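Local coordinates for packaging enzyme P4 (Pseudomonas phage phi6, PDB 4BLO), which hydrolyses nucleoside triphosphates as a hexameric RecA-like motor, probably to drive the packaging of viral RNA into the procapsid, at residues H110-E115 against N183-S188; V121-G126 against G245-S250; S133-E138 against I255-G260; P142-R147 against L171-G176; S211-I216 against M229-M234. All coordinates share one frame; numbering follows the deposited sequence.

Interaction 1: residues H110-E115 against N183-S188; sequences HRWPSE and NVAVDS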
# COMPACT_ATOMS: atom_id res chain seq x y z
N HIS L 110 -18.94 35.73 -18.01
CA HIS L 110 -20.26 35.10 -18.14
C HIS L 110 -21.25 35.67 -17.09
O HIS L 110 -20.83 36.29 -16.11
CB HIS L 110 -20.13 33.56 -17.96
CG HIS L 110 -19.30 32.88 -19.00
ND1 HIS L 110 -19.87 32.20 -20.06
CD2 HIS L 110 -17.95 32.76 -19.09
CE1 HIS L 110 -18.87 31.72 -20.77
NE2 HIS L 110 -17.69 32.03 -20.23
N ARG L 111 -22.55 35.45 -17.30
CA ARG L 111 -23.58 35.89 -16.35
C ARG L 111 -23.99 34.72 -15.41
O ARG L 111 -24.65 34.96 -14.39
CB ARG L 111 -24.81 36.42 -17.10
CG ARG L 111 -24.67 37.86 -17.54
CD ARG L 111 -25.90 38.35 -18.30
NE ARG L 111 -25.81 38.05 -19.73
CZ ARG L 111 -26.65 38.51 -20.65
NH1 ARG L 111 -27.67 39.28 -20.31
NH2 ARG L 111 -26.48 38.19 -21.93
N TRP L 112 -23.58 33.48 -15.76
CA TRP L 112 -23.88 32.24 -15.06
C TRP L 112 -22.59 31.49 -14.73
O TRP L 112 -21.71 31.45 -15.59
CB TRP L 112 -24.80 31.39 -15.94
CG TRP L 112 -25.32 30.12 -15.33
CD1 TRP L 112 -26.50 29.95 -14.66
CD2 TRP L 112 -24.71 28.81 -15.39
NE1 TRP L 112 -26.66 28.63 -14.30
CE2 TRP L 112 -25.57 27.91 -14.72
CE3 TRP L 112 -23.52 28.32 -15.94
CZ2 TRP L 112 -25.29 26.55 -14.61
CZ3 TRP L 112 -23.24 26.96 -15.84
CH2 TRP L 112 -24.12 26.09 -15.18
N PRO L 113 -22.44 30.85 -13.54
CA PRO L 113 -23.39 30.74 -12.41
C PRO L 113 -23.50 32.02 -11.57
O PRO L 113 -24.41 32.12 -10.74
CB PRO L 113 -22.81 29.60 -11.58
CG PRO L 113 -21.32 29.66 -11.85
CD PRO L 113 -21.19 30.11 -13.28
N SER L 114 -22.60 33.01 -11.79
CA SER L 114 -22.63 34.29 -11.09
C SER L 114 -22.30 35.43 -12.05
O SER L 114 -21.62 35.21 -13.06
CB SER L 114 -21.68 34.29 -9.90
OG SER L 114 -21.74 35.54 -9.22
N GLU L 115 -22.79 36.66 -11.76
CA GLU L 115 -22.60 37.83 -12.61
C GLU L 115 -21.14 38.23 -12.73
O GLU L 115 -20.45 38.43 -11.73
CB GLU L 115 -23.42 39.03 -12.13
CG GLU L 115 -24.75 39.20 -12.85
CD GLU L 115 -24.74 39.66 -14.30
OE1 GLU L 115 -23.66 40.03 -14.81
OE2 GLU L 115 -25.84 39.68 -14.91
N ASN L 183 -24.64 27.14 -20.98
CA ASN L 183 -24.41 26.97 -19.55
C ASN L 183 -24.52 25.49 -19.25
O ASN L 183 -25.62 24.94 -19.10
CB ASN L 183 -25.40 27.79 -18.74
CG ASN L 183 -25.20 29.28 -18.85
OD1 ASN L 183 -26.15 30.05 -18.74
ND2 ASN L 183 -23.97 29.72 -19.04
N VAL L 184 -23.35 24.82 -19.23
CA VAL L 184 -23.21 23.38 -19.04
C VAL L 184 -22.99 23.06 -17.57
O VAL L 184 -22.23 23.76 -16.88
CB VAL L 184 -22.06 22.81 -19.93
CG1 VAL L 184 -21.95 21.30 -19.79
CG2 VAL L 184 -22.26 23.17 -21.39
N ALA L 185 -23.66 21.99 -17.08
CA ALA L 185 -23.54 21.49 -15.72
C ALA L 185 -23.34 19.99 -15.71
O ALA L 185 -23.89 19.31 -16.57
CB ALA L 185 -24.76 21.85 -14.92
N VAL L 186 -22.56 19.48 -14.75
CA VAL L 186 -22.30 18.04 -14.60
C VAL L 186 -22.76 17.55 -13.23
O VAL L 186 -22.21 17.96 -12.20
CB VAL L 186 -20.82 17.64 -14.85
CG1 VAL L 186 -20.67 16.13 -14.96
CG2 VAL L 186 -20.28 18.31 -16.11
N ASP L 187 -23.79 16.68 -13.23
CA ASP L 187 -24.36 15.99 -12.07
C ASP L 187 -24.42 14.48 -12.37
O ASP L 187 -25.32 14.05 -13.08
CB ASP L 187 -25.74 16.54 -11.68
CG ASP L 187 -26.25 16.12 -10.30
OD1 ASP L 187 -25.43 15.66 -9.47
OD2 ASP L 187 -27.47 16.27 -10.05
N SER L 188 -23.42 13.69 -11.95
CA SER L 188 -22.32 13.99 -11.03
C SER L 188 -20.97 13.82 -11.68
O SER L 188 -20.86 13.34 -12.81
CB SER L 188 -22.37 12.99 -9.87
OG SER L 188 -22.01 13.55 -8.63
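Trp112 and Asn183 bring the two backbones closest, with 6.9 Å between their CA atoms. Residues 110-115 turn through a loop that contains a cis peptide before Pro113, whereas 183-188 runs into an extended strand, and no hydrogen bond joins the two. The contact rests instead on the indole. Its CG is anti to the backbone N (chi1 -175°), which lays the ring over the side chain of Asn183. Asn183 CB sits 3.6 Å from the centroid of the six-membered ring of Trp112, a CH-pi contact over the face, and the amide stacks on the indole with 22° between the planes. The amide reaches back along the ring to its root, Asn183 OD1 lying 3.4 Å from Trp112 CB. At the far edge, near the ring plane, Trp112 CH2 approaches Val184 O (3.4 Å) and, more loosely, Ala185 CB (4.3 Å). The polar edge is held from outside, since Trp112 NE1 hydrogen-bonds Leu140 O at the end of helix 132-140. Strand 184-187 lies between strands 144-147 and 226-231; Val184 turns to helix 167-179, while Trp112 also packs on Pro142 and on Val228 of strand 226-231.

Interaction 2: residues V121-G126 against G245-S250; sequences VTALMG and GQVMAS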
# COMPACT_ATOMS: atom_id res chain seq x y z
N VAL L 121 -14.23 26.54 -14.15
CA VAL L 121 -15.13 25.59 -13.53
C VAL L 121 -15.58 26.10 -12.14
O VAL L 121 -14.85 26.81 -11.45
CB VAL L 121 -14.59 24.13 -13.50
CG1 VAL L 121 -13.71 23.84 -12.28
CG2 VAL L 121 -15.73 23.13 -13.59
N THR L 122 -16.83 25.78 -11.82
CA THR L 122 -17.48 26.08 -10.56
C THR L 122 -17.76 24.72 -9.92
O THR L 122 -18.13 23.79 -10.64
CB THR L 122 -18.70 26.97 -10.79
OG1 THR L 122 -18.27 28.18 -11.43
CG2 THR L 122 -19.46 27.28 -9.50
N ALA L 123 -17.48 24.57 -8.61
CA ALA L 123 -17.65 23.29 -7.94
C ALA L 123 -18.74 23.36 -6.90
O ALA L 123 -18.62 24.08 -5.91
CB ALA L 123 -16.33 22.81 -7.31
N LEU L 124 -19.80 22.60 -7.13
CA LEU L 124 -20.95 22.55 -6.25
C LEU L 124 -20.75 21.40 -5.27
O LEU L 124 -20.98 20.24 -5.61
CB LEU L 124 -22.25 22.44 -7.07
CG LEU L 124 -23.60 22.31 -6.40
CD1 LEU L 124 -23.98 23.55 -5.65
CD2 LEU L 124 -24.64 21.99 -7.43
N MET L 125 -20.27 21.76 -4.05
CA MET L 125 -19.94 20.89 -2.91
C MET L 125 -21.12 20.67 -1.96
O MET L 125 -22.08 21.44 -1.95
CB MET L 125 -18.79 21.53 -2.12
CG MET L 125 -17.42 21.26 -2.71
SD MET L 125 -16.38 20.52 -1.44
CE MET L 125 -15.44 19.41 -2.41
N GLY L 126 -20.98 19.66 -1.12
CA GLY L 126 -21.94 19.31 -0.09
C GLY L 126 -21.94 17.85 0.28
O GLY L 126 -21.66 16.99 -0.56
N GLY L 245 -12.43 24.83 1.53
CA GLY L 245 -11.42 25.88 1.55
C GLY L 245 -10.31 25.61 0.55
O GLY L 245 -9.81 26.53 -0.11
N GLN L 246 -10.00 24.33 0.39
CA GLN L 246 -8.97 23.87 -0.52
C GLN L 246 -9.47 23.91 -1.96
O GLN L 246 -8.71 24.25 -2.85
CB GLN L 246 -8.52 22.46 -0.14
CG GLN L 246 -7.88 22.32 1.26
CD GLN L 246 -6.62 23.12 1.48
OE1 GLN L 246 -5.77 23.20 0.60
NE2 GLN L 246 -6.46 23.70 2.66
N VAL L 247 -10.76 23.58 -2.19
CA VAL L 247 -11.40 23.56 -3.51
C VAL L 247 -11.56 25.00 -4.02
O VAL L 247 -11.35 25.27 -5.21
CB VAL L 247 -12.74 22.78 -3.50
CG1 VAL L 247 -13.53 23.02 -4.79
CG2 VAL L 247 -12.49 21.28 -3.31
N MET L 248 -11.87 25.94 -3.11
CA MET L 248 -12.00 27.36 -3.42
C MET L 248 -10.72 27.90 -4.10
O MET L 248 -10.80 28.71 -5.01
CB MET L 248 -12.26 28.12 -2.13
CG MET L 248 -13.68 28.56 -1.92
SD MET L 248 -13.71 29.15 -0.21
CE MET L 248 -15.04 30.30 -0.24
N ALA L 249 -9.54 27.43 -3.65
CA ALA L 249 -8.20 27.79 -4.15
C ALA L 249 -7.85 27.06 -5.47
O ALA L 249 -6.80 27.34 -6.06
CB ALA L 249 -7.16 27.47 -3.08
N SER L 250 -8.73 26.14 -5.92
CA SER L 250 -8.53 25.32 -7.12
C SER L 250 -9.59 25.56 -8.22
O SER L 250 -9.46 24.97 -9.30
CB SER L 250 -8.53 23.85 -6.73
OG SER L 250 -7.53 23.58 -5.76
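Val247 of helix 240-248 forks over two residues of strand 120-126 and makes every close contact between the segments. With chi1 at 168°, its CG1 extends away from the backbone N and meets Ala123 CB at 3.8 Å, while CG2 meets Met125 CE at 3.6 Å. The two methyls thus address residues two apart on one side of the strand. Met125 is bent at both chi2 and chi3, which folds its CE methyl back toward the helix; its chain runs obliquely to the valine. Val231 and Pro233 also touch Met125, and Tyr210 of helix 208-222 touches Val247, closing a buried apolar patch.

The end of the helix is different in kind. Beyond Val247 the helix runs out into a turn that draws away from strand 120-126: Ser250 N bonds to Val247 O (2.9 Å), and Ser250 OG donates to Gln246 O at 3.2 Å, reaching the carbonyl from 24° out of its plane. Ala249 is partly exposed within the hexamer, though it and Gln246 pack on a neighbouring subunit, and Ser250 OG is also hydrogen-bonded to Arg190 of that subunit.

Helix 240-248 connects strands 226-231 and 253-258, which flank strand 120-126, so it is the crossover helix of a beta-alpha-beta unit resting on the strand it skips. With only methyl groups meeting, the join depends on shape and burial; the polar bonds nearby lie along the sheet, at the helix end and at the subunit interface, not between the two segments.

Interaction 3: residues S133-E138 against I255-G260; sequences SITLNE and ILCADG. With CA (calcium ion), chain B; ADP (adenosine-5'-diphosphate), chain C.
Thr135 OG1 is gripped by Gly131 O and by Lys139 NZ, both hydrogen-bonded to it, and it also faces the strand: Cys257 SG lies 3.8 Å from Thr135 OG1. The hydroxyl is beside the backbone N (chi1 -59°), on the side of the helix that looks toward strand 253-258. Gly260 O, in the loop after the strand, is a looser neighbour at 4.1 Å from Thr135 OG1; no hydrogen bond joins the two segments.

The same helix start holds the nucleotide. Ser133 and its predecessors fit the Walker A P-loop, and they wrap the diphosphate of ADP. Ser133 N donates to O2B of ADP over 3.1 Å in a fairly straight bond (164°), and Ile134 N to O2A over 2.9 Å in a more bent one (146°). Calcium bridges protein and ligand, bound by Ser133 OG at 2.2 Å and by ADP O2B at 2.5 Å. Asp187, hydrogen-bonded to Ser133 OG, is placed to orient that hydroxyl, consistent with a Walker B carboxylate. One turn on, Asn137 ND2 folds back onto Ser133 O at 2.7 Å, so this carbonyl accepts from both the amide and the backbone N of Asn137.

In the loop just beyond the strand, Gly260 CA passes 3.7 Å from ADP O3', bordering the ribose. Helix 132-140 covers one face of the sheet, with Leu136 on Leu124 and Leu145, while strand 253-258 lies between strands 120-126 and 261-269.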
# COMPACT_ATOMS: atom_id res chain seq x y z
N SER L 133 -28.12 18.69 -6.00
CA SER L 133 -28.91 18.46 -7.20
C SER L 133 -30.13 19.39 -7.26
O SER L 133 -30.48 19.87 -8.34
CB SER L 133 -29.35 17.00 -7.27
OG SER L 133 -28.23 16.13 -7.38
N ILE L 134 -30.74 19.69 -6.09
CA ILE L 134 -31.88 20.60 -5.93
C ILE L 134 -31.45 22.02 -6.27
O ILE L 134 -32.11 22.66 -7.08
CB ILE L 134 -32.49 20.47 -4.49
CG1 ILE L 134 -33.56 19.36 -4.45
CG2 ILE L 134 -32.98 21.80 -3.88
CD1 ILE L 134 -34.89 19.55 -5.35
N THR L 135 -30.32 22.49 -5.69
CA THR L 135 -29.77 23.83 -5.92
C THR L 135 -29.40 23.98 -7.40
O THR L 135 -29.74 25.00 -8.02
CB THR L 135 -28.56 24.09 -5.01
OG1 THR L 135 -28.99 23.96 -3.66
CG2 THR L 135 -27.96 25.47 -5.22
N LEU L 136 -28.76 22.93 -7.98
CA LEU L 136 -28.36 22.93 -9.37
C LEU L 136 -29.57 23.14 -10.33
O LEU L 136 -29.50 24.00 -11.21
CB LEU L 136 -27.63 21.60 -9.70
CG LEU L 136 -27.25 21.37 -11.17
CD1 LEU L 136 -26.24 22.41 -11.67
CD2 LEU L 136 -26.72 19.99 -11.37
N ASN L 137 -30.66 22.40 -10.14
CA ASN L 137 -31.76 22.45 -11.08
C ASN L 137 -32.78 23.56 -10.78
O ASN L 137 -33.31 24.15 -11.74
CB ASN L 137 -32.43 21.09 -11.19
CG ASN L 137 -31.49 20.08 -11.82
OD1 ASN L 137 -31.35 19.97 -13.04
ND2 ASN L 137 -30.72 19.38 -11.00
N GLU L 138 -33.03 23.88 -9.50
CA GLU L 138 -34.00 24.92 -9.14
C GLU L 138 -33.37 26.30 -9.13
O GLU L 138 -33.92 27.20 -9.78
CB GLU L 138 -34.65 24.66 -7.78
CG GLU L 138 -35.59 23.47 -7.78
CD GLU L 138 -36.39 23.32 -6.50
OE1 GLU L 138 -35.87 23.63 -5.41
OE2 GLU L 138 -37.54 22.84 -6.60
N ILE L 255 -19.35 26.59 -4.57
CA ILE L 255 -20.61 26.66 -3.82
C ILE L 255 -20.66 25.51 -2.82
O ILE L 255 -20.48 24.36 -3.23
CB ILE L 255 -21.86 26.61 -4.73
CG1 ILE L 255 -21.80 27.61 -5.90
CG2 ILE L 255 -23.14 26.78 -3.91
CD1 ILE L 255 -22.57 27.16 -7.15
N LEU L 256 -20.93 25.82 -1.54
CA LEU L 256 -21.11 24.81 -0.51
C LEU L 256 -22.60 24.70 -0.20
O LEU L 256 -23.28 25.72 -0.09
CB LEU L 256 -20.28 25.09 0.77
CG LEU L 256 -20.36 24.01 1.91
CD1 LEU L 256 -19.74 22.67 1.49
CD2 LEU L 256 -19.75 24.50 3.21
N CYS L 257 -23.10 23.48 -0.08
CA CYS L 257 -24.48 23.16 0.26
C CYS L 257 -24.53 22.46 1.58
O CYS L 257 -23.71 21.59 1.89
CB CYS L 257 -25.15 22.32 -0.82
SG CYS L 257 -25.54 23.22 -2.32
N ALA L 258 -25.55 22.81 2.34
CA ALA L 258 -25.82 22.27 3.66
C ALA L 258 -27.28 22.52 3.99
O ALA L 258 -27.77 23.66 3.88
CB ALA L 258 -24.90 22.91 4.69
N ASP L 259 -27.98 21.44 4.37
CA ASP L 259 -29.39 21.39 4.78
C ASP L 259 -30.34 22.02 3.74
O ASP L 259 -31.21 22.83 4.09
CB ASP L 259 -29.59 22.05 6.17
CG ASP L 259 -28.70 21.47 7.26
OD1 ASP L 259 -29.05 20.38 7.79
OD2 ASP L 259 -27.66 22.08 7.57
N GLY L 260 -30.15 21.65 2.47
CA GLY L 260 -30.97 22.13 1.35
C GLY L 260 -30.67 23.51 0.81
O GLY L 260 -31.20 23.88 -0.24
CA CA B . -28.05 14.23 -6.19
PB ADP C . -27.75 15.79 -2.99
O1B ADP C . -26.76 16.73 -2.25
O2B ADP C . -27.65 16.05 -4.50
O3B ADP C . -27.43 14.35 -2.70
PA ADP C . -30.61 16.36 -3.28
O1A ADP C . -30.84 15.24 -4.30
O2A ADP C . -30.53 17.66 -3.99
O3A ADP C . -29.24 16.10 -2.49
O5' ADP C . -31.81 16.41 -2.24
C5' ADP C . -31.62 16.99 -0.93
C4' ADP C . -32.93 17.02 -0.18
O4' ADP C . -33.40 15.67 0.02
C3' ADP C . -32.82 17.61 1.22
O3' ADP C . -32.92 19.03 1.21
C2' ADP C . -33.97 16.93 1.95
O2' ADP C . -35.23 17.57 1.75
C1' ADP C . -33.96 15.53 1.31
N9 ADP C . -33.21 14.52 2.06
C8 ADP C . -31.99 13.99 1.75
N7 ADP C . -31.55 13.11 2.62
C5 ADP C . -32.57 13.04 3.56
C6 ADP C . -32.73 12.28 4.74
N6 ADP C . -31.80 11.46 5.23
N1 ADP C . -33.88 12.44 5.44
C2 ADP C . -34.79 13.31 4.99
N3 ADP C . -34.74 14.09 3.91
C4 ADP C . -33.60 13.91 3.23

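Interaction 4: residues P142-R147 against L171-G176; sequences PDVLIR and LIVCIG
Ile146 and Val173 make the main aliphatic contact, their CA atoms 8.0 Å apart; their side chains slide past each other in opposite directions. Ile146 CG1 is anti to the carbonyl carbon (chi1 -61°) and carries CD1 out to the helix, where it meets Val173 CB at 3.7 Å. Val173 CG1 lies against the same chain, 3.9 Å from Ile146 CG1. A looser touch of 4.2 Å joins Val173 CG1 to Val144 CG1.

Sulfur contributes a second kind of contact: Cys174 SG rests 3.6 Å from Ile146 CD1, so that the methyl is flanked by both helix residues. Strand 144-147 and helix 171-176 run nearly antiparallel, at 164°, with 10.1 Å between their axes. The helix belongs to the crossover from strand 161-163 to strand 184-187, which lie on the two sides of strand 144-147, so it packs on the strand that the beta-alpha-beta connection skips.

No hydrogen bond crosses between the segments: in the helix Ile175 N bonds to Leu171 O, while the strand pairs with Asn183 and Ala185 on one side and Val162 on the other. On the opposite side of the strand, Arg147 forms salt bridges with Asp156 and Glu153, the latter a residue of the ADP pocket.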
# COMPACT_ATOMS: atom_id res chain seq x y z
N PRO L 142 -29.41 25.20 -15.32
CA PRO L 142 -28.45 25.11 -16.46
C PRO L 142 -29.10 24.85 -17.82
O PRO L 142 -30.17 24.27 -17.86
CB PRO L 142 -27.56 23.95 -16.08
CG PRO L 142 -28.18 23.38 -14.84
CD PRO L 142 -29.37 24.01 -14.45
N ASP L 143 -28.43 25.28 -18.91
CA ASP L 143 -28.93 25.08 -20.27
C ASP L 143 -28.81 23.60 -20.67
O ASP L 143 -29.73 23.05 -21.25
CB ASP L 143 -28.20 25.97 -21.30
CG ASP L 143 -28.20 27.46 -21.02
OD1 ASP L 143 -29.08 27.92 -20.26
OD2 ASP L 143 -27.32 28.16 -21.56
N VAL L 144 -27.67 22.97 -20.35
CA VAL L 144 -27.38 21.57 -20.63
C VAL L 144 -27.04 20.88 -19.30
O VAL L 144 -26.15 21.33 -18.58
CB VAL L 144 -26.25 21.43 -21.70
CG1 VAL L 144 -25.88 19.97 -21.93
CG2 VAL L 144 -26.64 22.10 -23.02
N LEU L 145 -27.74 19.79 -18.97
CA LEU L 145 -27.51 19.03 -17.75
C LEU L 145 -26.92 17.66 -18.08
O LEU L 145 -27.63 16.78 -18.55
CB LEU L 145 -28.80 18.90 -16.90
CG LEU L 145 -28.78 17.94 -15.68
CD1 LEU L 145 -27.92 18.47 -14.54
CD2 LEU L 145 -30.18 17.64 -15.21
N ILE L 146 -25.59 17.51 -17.83
CA ILE L 146 -24.89 16.25 -18.04
C ILE L 146 -25.13 15.40 -16.82
O ILE L 146 -24.88 15.84 -15.70
CB ILE L 146 -23.37 16.43 -18.33
CG1 ILE L 146 -23.12 17.27 -19.61
CG2 ILE L 146 -22.63 15.06 -18.37
CD1 ILE L 146 -21.71 17.73 -19.74
N ARG L 147 -25.68 14.19 -17.05
CA ARG L 147 -25.97 13.26 -15.97
C ARG L 147 -25.00 12.09 -16.06
O ARG L 147 -24.91 11.41 -17.09
CB ARG L 147 -27.43 12.86 -15.96
CG ARG L 147 -28.29 13.90 -15.27
CD ARG L 147 -29.23 13.24 -14.27
NE ARG L 147 -28.93 13.57 -12.87
CZ ARG L 147 -29.34 12.86 -11.82
NH1 ARG L 147 -30.02 11.73 -11.99
NH2 ARG L 147 -29.02 13.24 -10.59
N LEU L 171 -16.01 15.73 -21.10
CA LEU L 171 -15.19 16.81 -21.63
C LEU L 171 -15.66 17.25 -23.02
O LEU L 171 -15.68 18.45 -23.27
CB LEU L 171 -13.71 16.40 -21.66
CG LEU L 171 -13.05 16.15 -20.29
CD1 LEU L 171 -11.75 15.43 -20.44
CD2 LEU L 171 -12.85 17.45 -19.52
N ILE L 172 -16.11 16.31 -23.87
CA ILE L 172 -16.62 16.61 -25.21
C ILE L 172 -17.82 17.57 -25.11
O ILE L 172 -17.82 18.61 -25.76
CB ILE L 172 -17.00 15.30 -25.98
CG1 ILE L 172 -15.75 14.59 -26.50
CG2 ILE L 172 -17.95 15.59 -27.14
CD1 ILE L 172 -15.99 13.17 -26.91
N VAL L 173 -18.82 17.22 -24.27
CA VAL L 173 -20.03 18.01 -24.10
C VAL L 173 -19.71 19.33 -23.39
O VAL L 173 -20.20 20.37 -23.82
CB VAL L 173 -21.15 17.22 -23.37
CG1 VAL L 173 -22.47 17.99 -23.41
CG2 VAL L 173 -21.34 15.84 -23.99
N CYS L 174 -18.86 19.29 -22.33
CA CYS L 174 -18.48 20.48 -21.56
C CYS L 174 -17.73 21.50 -22.43
O CYS L 174 -18.15 22.66 -22.50
CB CYS L 174 -17.67 20.09 -20.33
SG CYS L 174 -18.66 19.50 -18.94
N ILE L 175 -16.63 21.08 -23.12
CA ILE L 175 -15.83 21.96 -23.98
C ILE L 175 -16.62 22.33 -25.25
O ILE L 175 -16.71 23.51 -25.58
CB ILE L 175 -14.44 21.36 -24.32
CG1 ILE L 175 -13.60 21.15 -23.04
CG2 ILE L 175 -13.67 22.23 -25.33
CD1 ILE L 175 -12.54 20.05 -23.13
N GLY L 176 -17.19 21.34 -25.92
CA GLY L 176 -17.96 21.53 -27.14
C GLY L 176 -19.09 22.53 -27.04
O GLY L 176 -19.10 23.52 -27.78

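Interaction 5: residues S211-I216 against M229-M234; sequences SLLTDI and MVVNPM
Where Met229 meets Ile216 and Leu213 there are no rings or amides to stack; the contact between helix 208-222 and strand 226-231 is made wholly by branched aliphatic chains and a thioether. These two elements form the second half of a beta-alpha-beta unit, in which the helix follows strand 184-187 and leads back into its parallel neighbour, strand 226-231. The short segments run antiparallel at 175°, their axes 12.7 Å apart, a wide spacing that long side chains have to bridge.

Met229 does most of that bridging. Its chain is bent at chi3 (-61°), which turns the CE methyl toward the helix, and CE is 3.7 Å from Ile216 CG2. Ile216 presents that methyl because CG2 points opposite the backbone N. Leu213, one turn earlier, approaches from another side: it leaves its backbone at an angle to the strand, but the end of the chain swings nearer, and CD2 comes within 4.2 Å of Met229 CE.

The outward side of the helix belongs to the hexamer interface, with Asp215 in a salt bridge to Arg195 of a neighbouring subunit and Thr214 hydrogen-bonded to Arg190 of that subunit. Val231 touches Ala123 of strand 120-126, while toward the helix its CG1 methyl lies 4.4 Å from Leu213 CD2.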
# COMPACT_ATOMS: atom_id res chain seq x y z
N SER L 211 -5.51 19.28 -7.99
CA SER L 211 -4.77 19.58 -9.21
C SER L 211 -5.66 19.36 -10.42
O SER L 211 -5.66 20.19 -11.33
CB SER L 211 -3.50 18.74 -9.29
OG SER L 211 -2.45 19.41 -8.60
N LEU L 212 -6.46 18.27 -10.41
CA LEU L 212 -7.39 17.95 -11.49
C LEU L 212 -8.46 19.03 -11.66
O LEU L 212 -8.75 19.41 -12.80
CB LEU L 212 -8.07 16.58 -11.27
CG LEU L 212 -7.78 15.49 -12.32
CD1 LEU L 212 -8.40 14.16 -11.91
CD2 LEU L 212 -8.30 15.87 -13.69
N LEU L 213 -9.02 19.57 -10.54
CA LEU L 213 -10.02 20.64 -10.57
C LEU L 213 -9.45 21.91 -11.24
O LEU L 213 -10.14 22.52 -12.05
CB LEU L 213 -10.51 20.98 -9.16
CG LEU L 213 -11.56 20.08 -8.52
CD1 LEU L 213 -11.75 20.44 -7.06
CD2 LEU L 213 -12.90 20.19 -9.21
N THR L 214 -8.17 22.26 -10.92
CA THR L 214 -7.45 23.41 -11.48
C THR L 214 -7.20 23.21 -12.99
O THR L 214 -7.43 24.14 -13.78
CB THR L 214 -6.15 23.67 -10.73
OG1 THR L 214 -6.43 23.88 -9.35
CG2 THR L 214 -5.41 24.87 -11.26
N ASP L 215 -6.75 22.00 -13.38
CA ASP L 215 -6.50 21.61 -14.77
C ASP L 215 -7.81 21.64 -15.57
O ASP L 215 -7.81 22.11 -16.71
CB ASP L 215 -5.84 20.22 -14.84
CG ASP L 215 -4.37 20.17 -14.48
OD1 ASP L 215 -3.78 21.25 -14.22
OD2 ASP L 215 -3.79 19.06 -14.50
N ILE L 216 -8.92 21.17 -14.97
CA ILE L 216 -10.24 21.19 -15.61
C ILE L 216 -10.70 22.67 -15.73
O ILE L 216 -11.14 23.07 -16.81
CB ILE L 216 -11.25 20.29 -14.85
CG1 ILE L 216 -10.97 18.80 -15.12
CG2 ILE L 216 -12.68 20.65 -15.20
CD1 ILE L 216 -11.53 17.84 -14.10
N MET L 229 -19.75 21.85 -11.91
CA MET L 229 -19.62 20.41 -11.63
C MET L 229 -20.00 20.12 -10.20
O MET L 229 -19.47 20.79 -9.30
CB MET L 229 -18.19 19.89 -11.90
CG MET L 229 -17.76 20.03 -13.34
SD MET L 229 -16.37 18.95 -13.75
CE MET L 229 -15.14 19.56 -12.66
N VAL L 230 -20.91 19.15 -9.96
CA VAL L 230 -21.27 18.82 -8.57
C VAL L 230 -20.25 17.80 -8.10
O VAL L 230 -20.03 16.77 -8.76
CB VAL L 230 -22.75 18.45 -8.26
CG1 VAL L 230 -23.66 18.64 -9.44
CG2 VAL L 230 -22.91 17.07 -7.61
N VAL L 231 -19.55 18.15 -7.01
CA VAL L 231 -18.45 17.36 -6.46
C VAL L 231 -18.85 16.84 -5.05
O VAL L 231 -19.02 17.61 -4.10
CB VAL L 231 -17.07 18.12 -6.53
CG1 VAL L 231 -16.75 18.53 -7.95
CG2 VAL L 231 -17.04 19.35 -5.64
N ASN L 232 -19.09 15.51 -4.97
CA ASN L 232 -19.49 14.86 -3.73
C ASN L 232 -18.29 14.06 -3.19
O ASN L 232 -17.92 13.02 -3.74
CB ASN L 232 -20.74 13.96 -3.92
CG ASN L 232 -21.46 13.56 -2.63
OD1 ASN L 232 -20.85 13.18 -1.61
ND2 ASN L 232 -22.79 13.57 -2.69
N PRO L 233 -17.65 14.56 -2.12
CA PRO L 233 -16.45 13.86 -1.60
C PRO L 233 -16.74 12.84 -0.49
O PRO L 233 -17.59 13.09 0.37
CB PRO L 233 -15.58 15.00 -1.08
CG PRO L 233 -16.57 16.14 -0.78
CD PRO L 233 -17.91 15.81 -1.37
N MET L 234 -16.03 11.69 -0.51
CA MET L 234 -16.15 10.72 0.57
C MET L 234 -15.26 11.25 1.69
O MET L 234 -14.06 10.93 1.78
CB MET L 234 -15.77 9.29 0.13
CG MET L 234 -16.90 8.51 -0.49
SD MET L 234 -18.41 8.41 0.51
CE MET L 234 -19.44 9.58 -0.42

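All five contacts are built on one sheet. Interactions 2 and 5 lie on the face away from helix 132-140, their centres about 7 Å apart, and are tied by Met229 N to Thr122 O at 2.8 Å; both reach a neighbouring subunit. Interactions 2 and 3 share paired strands, with Met125 N 2.7 Å from Ile255 O. Interaction 3 alone contacts calcium and ADP; the side chain of Met125 in interaction 2 is about 9 Å from ADP, and that of Ile146 in interaction 4 about 13 Å from calcium. Strand 184-187 of interaction 1 meets two of the others, with Ala185 CB on Leu136 CD1 of interaction 3 (3.6 Å) and Val186 CG2 on Cys174 SG of interaction 4 (3.5 Å).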